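Local coordinates for uroporphyrin-III C-methyltransferase (PDB 1S4D), which catalyses the successive C-2 and C-7 methylations, by S-adenosyl-L-methionine, that turn uroporphyrinogen III into precorrin-2 on the way to cobalamin and siroheme, at the interface of chains A and B. Residues are numbered along the deposited sequence; one frame, centred on the assembly and turned at random. Chains: chain A/B, Uroporphyrin-III C-methyltransferase.

Contact 1: the interface of chains A and B. Residues chain A 110, 113-114, 117, 123; chain B 142, 251, 254-255.
The backbone carbonyl oxygen of B:Ala254 lies against the isopropyl group of A:Val117. The nearer branch, CG1 of A:Val117, lies 3.3 Å from O of B:Ala254, and CG2 of the same valine follows at 3.8 Å. Both are van der Waals contacts. With chi1 at -41°, CG1 sits anti to its own carbonyl carbon and CG2 between the backbone N and that carbon, which points the forked end of the side chain towards the end of helix 252-255.

The patch illustrates how a homodimer can be built by fitting aliphatic side chains along one face of a helix, here A helix 109-117. B:Leu255 is the main insert. Its chi1 of -66° places CG beside the backbone N, and chi2 of -172° sets CD1 anti to CA and on towards the pyrrolidine ring of B:Pro142 in its own chain. CD2 is the branch that touches CB of A:Ala113, at 3.7 Å. The same CD2 of B:Leu255 lies 3.8 Å from the backbone N of A:Leu114, a van der Waals approach by a methyl. The B:Pro142 ring approaches chain A only loosely, its CG staying 4.4 Å from CA of A:Gly110.

A:Leu114 meets chain B through its branch ends. Its CD2 touches both CB of B:Ala254 and the methyl CD2 of B:Leu251, each at 3.9 Å, and the two leucine side chains cross at about a right angle, with little lengthwise overlap. CD1 of A:Leu114 also touches that B:Leu251 methyl, at 4.0 Å.

On the far flank A:Phe123, at the start of strand 123-126, closes the group. One ring face receives CB of A:Ala113 near its rim, which ties the strand to the helix within chain A, and the outer carbon CZ of the ring points at the B:Leu255 carbonyl, 3.5 Å from its O.

Contact 2: the interface of chains A and B. Residues chain A 255, 257, 266; chain B 123-124.
A chi1 of 56° in A:Trp257 sets CG between the backbone N and the carbonyl carbon, swinging the indole across the B:Phe123–B:Arg124 backbone at the start of strand 123-126. B:Arg124 answers with a chain that leaves its backbone extended and then bends at chi3, -65°, folding the guanidinium round the benzo end of the indole. Main chain and side chain of a single neighbouring strand thus cover one face and the benzo rim of the indole, an instance of how a large aromatic side chain can be packed at a dimer interface.

The indole lies with that face over the arginine backbone: CA of B:Arg124 stands 3.7 Å above the ring plane, offset towards the rim. Further out, the methylene CG of B:Arg124 packs against CZ3 of A:Trp257 at 3.6 Å. The guanidinium does not stack in parallel. Its plane is turned 60° from the indole, and CZ3 of the tryptophan points at the centre of its flat face, 3.5 Å from CZ, while NH2 lies in the ring plane at the indole edge. The indole rim thus meets the flat face of the guanidinium.

B:Phe123 packs at the other end of the tryptophan. The two side chains cross at about a right angle, and CB of A:Trp257 sits over the phenyl face beside CE1, 3.7 Å away. CD2 of A:Leu266 meets CE2 from the tryptophan's side of the ring, and CD2 of A:Leu255 meets the tip CZ from the other side. A water joins the two backbones, close to O of A:Trp257 at 2.7 Å but at a long 3.3 Å from the carbonyl O of B:Phe123, the oxygen that also rests against CB of A:Trp257.

Contact 1: the interface of chains A and B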
# COMPACT_ATOMS: atom_id res chain seq x y z
N GLY A 110 8.46 3.69 -12.26
CA GLY A 110 8.93 5.04 -12.54
C GLY A 110 9.85 5.11 -13.74
O GLY A 110 9.81 6.06 -14.51
N ALA A 113 7.66 4.55 -16.97
CA ALA A 113 6.87 5.75 -17.26
C ALA A 113 7.72 6.92 -17.79
O ALA A 113 7.29 7.64 -18.68
CB ALA A 113 6.06 6.18 -16.05
N LEU A 114 8.91 7.08 -17.23
CA LEU A 114 9.86 8.06 -17.73
C LEU A 114 10.13 7.81 -19.21
O LEU A 114 9.98 8.73 -20.03
CB LEU A 114 11.15 8.04 -16.92
CG LEU A 114 11.27 8.90 -15.66
CD1 LEU A 114 12.62 8.60 -15.02
CD2 LEU A 114 11.15 10.39 -15.97
N VAL A 117 7.08 8.94 -21.47
CA VAL A 117 6.93 10.38 -21.78
C VAL A 117 8.02 10.88 -22.74
O VAL A 117 7.74 11.65 -23.67
CB VAL A 117 6.84 11.29 -20.50
CG1 VAL A 117 5.96 10.65 -19.41
CG2 VAL A 117 8.23 11.70 -19.95
N PHE A 123 0.30 7.77 -20.74
CA PHE A 123 0.20 6.62 -19.86
C PHE A 123 -0.72 6.90 -18.70
O PHE A 123 -1.06 8.04 -18.45
CB PHE A 123 1.59 6.26 -19.34
CG PHE A 123 2.12 7.24 -18.35
CD1 PHE A 123 1.97 7.01 -16.97
CD2 PHE A 123 2.77 8.40 -18.76
CE1 PHE A 123 2.46 7.93 -16.04
CE2 PHE A 123 3.26 9.31 -17.83
CZ PHE A 123 3.11 9.08 -16.48
N PRO B 142 6.40 8.61 -7.62
CA PRO B 142 6.65 7.24 -7.17
C PRO B 142 7.36 7.29 -5.83
O PRO B 142 8.21 8.12 -5.58
CB PRO B 142 7.56 6.65 -8.25
CG PRO B 142 7.75 7.71 -9.27
CD PRO B 142 7.35 9.03 -8.67
N LEU B 251 10.15 14.17 -9.76
CA LEU B 251 9.62 13.41 -10.88
C LEU B 251 8.17 13.76 -11.23
O LEU B 251 7.67 13.33 -12.27
CB LEU B 251 9.71 11.92 -10.62
CG LEU B 251 11.07 11.22 -10.69
CD1 LEU B 251 10.91 9.87 -10.02
CD2 LEU B 251 11.61 11.09 -12.11
N ALA B 254 7.66 15.30 -14.66
CA ALA B 254 7.74 14.37 -15.78
C ALA B 254 6.68 13.27 -15.77
O ALA B 254 6.43 12.65 -16.79
CB ALA B 254 9.11 13.74 -15.84
N LEU B 255 6.06 13.02 -14.62
CA LEU B 255 5.20 11.86 -14.48
C LEU B 255 3.76 12.19 -14.14
O LEU B 255 2.97 11.29 -13.83
CB LEU B 255 5.78 10.92 -13.41
CG LEU B 255 7.12 10.28 -13.72
CD1 LEU B 255 7.44 9.26 -12.67
CD2 LEU B 255 7.10 9.64 -15.10

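Contact 2: the interface of chains A and B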
# COMPACT_ATOMS: atom_id res chain seq x y z
N LEU A 255 -4.14 -12.36 14.85
CA LEU A 255 -4.87 -11.82 13.71
C LEU A 255 -4.81 -12.67 12.46
O LEU A 255 -5.13 -12.21 11.37
CB LEU A 255 -4.36 -10.41 13.39
CG LEU A 255 -4.60 -9.37 14.47
CD1 LEU A 255 -4.27 -8.01 13.89
CD2 LEU A 255 -6.04 -9.40 15.03
N TRP A 257 -6.31 -14.53 10.33
CA TRP A 257 -7.66 -14.85 9.93
C TRP A 257 -7.69 -15.98 8.93
O TRP A 257 -8.64 -16.77 8.92
CB TRP A 257 -8.38 -13.62 9.39
CG TRP A 257 -7.67 -13.00 8.28
CD1 TRP A 257 -6.60 -12.16 8.36
CD2 TRP A 257 -7.94 -13.19 6.90
NE1 TRP A 257 -6.20 -11.79 7.10
CE2 TRP A 257 -7.01 -12.40 6.18
CE3 TRP A 257 -8.89 -13.93 6.17
CZ2 TRP A 257 -6.99 -12.34 4.80
CZ3 TRP A 257 -8.87 -13.87 4.79
CH2 TRP A 257 -7.92 -13.08 4.12
N LEU A 266 -7.45 -18.10 17.75
CA LEU A 266 -6.77 -16.80 17.80
C LEU A 266 -6.68 -16.27 19.24
O LEU A 266 -7.66 -16.35 19.99
CB LEU A 266 -7.48 -15.80 16.87
CG LEU A 266 -6.96 -15.47 15.46
CD1 LEU A 266 -6.08 -16.54 14.85
CD2 LEU A 266 -8.11 -15.14 14.51
N PHE B 123 -13.52 -12.75 11.09
CA PHE B 123 -13.29 -11.60 10.22
C PHE B 123 -12.35 -11.98 9.12
O PHE B 123 -11.62 -12.96 9.23
CB PHE B 123 -12.69 -10.42 10.99
CG PHE B 123 -11.32 -10.69 11.53
CD1 PHE B 123 -10.20 -10.26 10.86
CD2 PHE B 123 -11.16 -11.40 12.72
CE1 PHE B 123 -8.94 -10.53 11.35
CE2 PHE B 123 -9.90 -11.67 13.22
CZ PHE B 123 -8.78 -11.24 12.53
N ARG B 124 -12.37 -11.18 8.06
CA ARG B 124 -11.40 -11.24 6.98
C ARG B 124 -10.79 -9.83 6.88
O ARG B 124 -11.47 -8.86 7.22
CB ARG B 124 -12.11 -11.60 5.67
CG ARG B 124 -11.31 -11.26 4.42
CD ARG B 124 -11.92 -11.74 3.12
NE ARG B 124 -11.96 -13.19 3.04
CZ ARG B 124 -11.27 -13.94 2.19
NH1 ARG B 124 -10.43 -13.39 1.32
NH2 ARG B 124 -11.43 -15.26 2.22
O HOH W 1 -11.11 -16.16 9.75

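Contacts 1 and 2 lie about 38 Å apart, measured between the centres of their C-alpha atoms, yet draw on the same pair of surfaces with the chains exchanged. Residues 123 and 255 appear in both: chain A supplies the phenylalanine in contact 1 and the leucine in contact 2. Because the interface is two-fold symmetric, each contact has a twin at the other's end, so helix 109-117 and strand 123-126 of one chain probably face helices 252-255 and 257-261 of the other, at both ends of the dimer. Docking at both ends would hold the homodimer at two widely spaced places.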